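Local atomic coordinates of LbaCas13a H328A (C2c2) (Lachnospiraceae bacterium NK4A179, PDB entry 5WLH), a protein that binds pre-crRNA and, as a CRISPR-Cas13a nuclease, probably processes that RNA and cleaves target RNA at adenosines. Residues 626-631 with 967-972. Sequence-based numbering, arbitrary orientation.
Sequences AMFEHE and IDLSVK. With nucleotides of chain B.
OE1 of E631 is gripped by two groups of helix 901-911, the hydroxyl of Y907 in a hydrogen bond and NE of R911 in a salt bridge. The same oxygen lies 4.2 Å from CD2 of L969, a loose van der Waals approach of a buried carboxylate to a leucine methyl. The arginine would probably favour the ionised carboxylate at this buried site. L969 reaches across with both branches: CD2 goes to the glutamate, and CD1 comes to 4.1 Å from CE1 of F628, meeting the ring obliquely. With CG anti to the backbone N (chi1 180°), the F628 side chain carries CE1 out to that methyl, although its CB does not point at helix 960-974. The contact is helix-to-helix packing in the largely helical Cas13a fold, joining helices 621-632 and 960-974, whose nearest CA atoms, of E631 and L969, stand 8.3 Å apart. Helix 901-911 packs against both helices: Y907 meets the F628 ring edge-to-face and also touches L969, while S910 hydrogen-bonds OG of S970. One turn apart on helix 960-974, K972 NZ and D968 OD2 form a 2.6 Å salt bridge that uses the syn lone pair of the carboxylate. V971 meets the bound pre-crRNA, its CG1 3.3 Å from O4' of U35 of chain B and 3.6 Å from C4' of that ribose.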
loop_
_atom_site.group_PDB
_atom_site.type_symbol
_atom_site.label_atom_id
_atom_site.label_comp_id
_atom_site.label_asym_id
_atom_site.label_seq_id
_atom_site.Cartn_x
_atom_site.Cartn_y
_atom_site.Cartn_z
ATOM N N ALA A 626 10.143 -31.587 -15.068
ATOM C CA ALA A 626 9.673 -32.909 -14.666
ATOM C C ALA A 626 9.116 -32.889 -13.254
ATOM O O ALA A 626 8.172 -33.629 -12.948
ATOM C CB ALA A 626 10.810 -33.931 -14.775
ATOM N N MET A 627 9.687 -32.064 -12.379
ATOM C CA MET A 627 9.124 -31.935 -11.039
ATOM C C MET A 627 7.752 -31.284 -11.084
ATOM O O MET A 627 6.837 -31.700 -10.360
ATOM C CB MET A 627 10.064 -31.138 -10.145
ATOM C CG MET A 627 11.272 -31.921 -9.684
ATOM S SD MET A 627 12.335 -30.960 -8.601
ATOM C CE MET A 627 11.505 -31.114 -7.011
ATOM N N PHE A 628 7.579 -30.273 -11.940
ATOM C CA PHE A 628 6.256 -29.683 -12.097
ATOM C C PHE A 628 5.253 -30.718 -12.583
ATOM O O PHE A 628 4.152 -30.836 -12.033
ATOM C CB PHE A 628 6.283 -28.507 -13.066
ATOM C CG PHE A 628 4.932 -27.880 -13.261
ATOM C CD1 PHE A 628 4.392 -27.055 -12.279
ATOM C CD2 PHE A 628 4.182 -28.138 -14.395
ATOM C CE1 PHE A 628 3.143 -26.490 -12.449
ATOM C CE2 PHE A 628 2.937 -27.576 -14.569
ATOM C CZ PHE A 628 2.410 -26.753 -13.584
ATOM N N GLU A 629 5.602 -31.467 -13.634
ATOM C CA GLU A 629 4.662 -32.473 -14.117
ATOM C C GLU A 629 4.349 -33.483 -13.022
ATOM O O GLU A 629 3.199 -33.892 -12.859
ATOM C CB GLU A 629 5.203 -33.178 -15.361
ATOM C CG GLU A 629 4.276 -34.286 -15.847
ATOM C CD GLU A 629 4.668 -34.820 -17.202
ATOM O OE1 GLU A 629 5.882 -34.837 -17.489
ATOM O OE2 GLU A 629 3.766 -35.233 -17.969
ATOM N N HIS A 630 5.364 -33.883 -12.253
ATOM C CA HIS A 630 5.138 -34.822 -11.164
ATOM C C HIS A 630 4.137 -34.260 -10.168
ATOM O O HIS A 630 3.261 -34.979 -9.682
ATOM C CB HIS A 630 6.466 -35.150 -10.484
ATOM C CG HIS A 630 6.387 -36.273 -9.494
ATOM N ND1 HIS A 630 6.185 -36.062 -8.147
ATOM C CD2 HIS A 630 6.497 -37.613 -9.653
ATOM C CE1 HIS A 630 6.166 -37.225 -7.519
ATOM N NE2 HIS A 630 6.351 -38.183 -8.411
ATOM N N GLU A 631 4.230 -32.961 -9.880
ATOM C CA GLU A 631 3.297 -32.352 -8.938
ATOM C C GLU A 631 1.897 -32.224 -9.526
ATOM O O GLU A 631 0.912 -32.390 -8.802
ATOM C CB GLU A 631 3.838 -30.993 -8.484
ATOM C CG GLU A 631 5.106 -31.150 -7.683
ATOM C CD GLU A 631 5.208 -30.176 -6.523
ATOM O OE1 GLU A 631 5.383 -28.969 -6.793
ATOM O OE2 GLU A 631 5.127 -30.619 -5.353
ATOM N N ILE A 967 0.682 -20.779 -9.850
ATOM C CA ILE A 967 0.646 -20.304 -8.470
ATOM C C ILE A 967 -0.442 -21.023 -7.696
ATOM O O ILE A 967 -0.243 -21.414 -6.544
ATOM C CB ILE A 967 0.451 -18.783 -8.414
ATOM C CG1 ILE A 967 1.573 -18.063 -9.151
ATOM C CG2 ILE A 967 0.431 -18.325 -6.938
ATOM C CD1 ILE A 967 1.445 -16.541 -9.082
ATOM N N ASP A 968 -1.613 -21.198 -8.319
ATOM C CA ASP A 968 -2.716 -21.908 -7.680
ATOM C C ASP A 968 -2.304 -23.322 -7.292
ATOM O O ASP A 968 -2.670 -23.812 -6.210
ATOM C CB ASP A 968 -3.924 -21.924 -8.613
ATOM C CG ASP A 968 -5.065 -22.779 -8.080
ATOM O OD1 ASP A 968 -5.877 -22.262 -7.293
ATOM O OD2 ASP A 968 -5.135 -23.976 -8.445
ATOM N N LEU A 969 -1.522 -23.985 -8.152
ATOM C CA LEU A 969 -0.991 -25.300 -7.803
ATOM C C LEU A 969 -0.142 -25.208 -6.545
ATOM O O LEU A 969 -0.283 -26.029 -5.633
ATOM C CB LEU A 969 -0.195 -25.882 -8.980
ATOM C CG LEU A 969 0.603 -27.156 -8.684
ATOM C CD1 LEU A 969 0.526 -28.162 -9.839
ATOM C CD2 LEU A 969 2.072 -26.833 -8.359
ATOM N N SER A 970 0.687 -24.162 -6.441
ATOM C CA SER A 970 1.484 -23.961 -5.237
ATOM C C SER A 970 0.613 -23.689 -4.015
ATOM O O SER A 970 0.857 -24.248 -2.939
ATOM C CB SER A 970 2.477 -22.815 -5.460
ATOM O OG SER A 970 3.511 -23.239 -6.318
ATOM N N VAL A 971 -0.404 -22.833 -4.149
ATOM C CA VAL A 971 -1.281 -22.563 -3.006
ATOM C C VAL A 971 -1.781 -23.875 -2.416
ATOM O O VAL A 971 -1.693 -24.118 -1.207
ATOM C CB VAL A 971 -2.464 -21.666 -3.421
ATOM C CG1 VAL A 971 -3.484 -21.552 -2.270
ATOM C CG2 VAL A 971 -1.989 -20.290 -3.837
ATOM N N LYS A 972 -2.291 -24.746 -3.282
ATOM C CA LYS A 972 -2.891 -25.999 -2.835
ATOM C C LYS A 972 -1.840 -26.929 -2.246
ATOM O O LYS A 972 -2.031 -27.498 -1.161
ATOM C CB LYS A 972 -3.614 -26.659 -4.013
ATOM C CG LYS A 972 -4.923 -25.946 -4.385
ATOM C CD LYS A 972 -5.282 -26.135 -5.838
ATOM C CE LYS A 972 -6.717 -25.700 -6.139
ATOM N NZ LYS A 972 -6.975 -25.620 -7.627
ATOM P P U B 35 -8.884 -20.309 -1.138
ATOM O OP1 U B 35 -8.431 -19.394 -2.210
ATOM O OP2 U B 35 -9.654 -21.480 -1.624
ATOM O "O5'" U B 35 -7.664 -20.819 -0.270
ATOM C "C5'" U B 35 -6.818 -21.854 -0.720
ATOM C "C4'" U B 35 -5.835 -22.194 0.361
ATOM O "O4'" U B 35 -5.003 -21.044 0.637
ATOM C "C3'" U B 35 -6.466 -22.517 1.701
ATOM O "O3'" U B 35 -6.903 -23.856 1.739
ATOM C "C2'" U B 35 -5.348 -22.207 2.687
ATOM O "O2'" U B 35 -4.453 -23.300 2.791
ATOM C "C1'" U B 35 -4.633 -21.032 1.996
ATOM N N1 U B 35 -5.038 -19.738 2.584
ATOM C C2 U B 35 -4.372 -19.367 3.730
ATOM O O2 U B 35 -3.478 -20.030 4.222
ATOM N N3 U B 35 -4.773 -18.179 4.266
ATOM C C4 U B 35 -5.773 -17.354 3.798
ATOM O O4 U B 35 -6.017 -16.324 4.427
ATOM C C5 U B 35 -6.428 -17.809 2.613
ATOM C C6 U B 35 -6.046 -18.963 2.052
#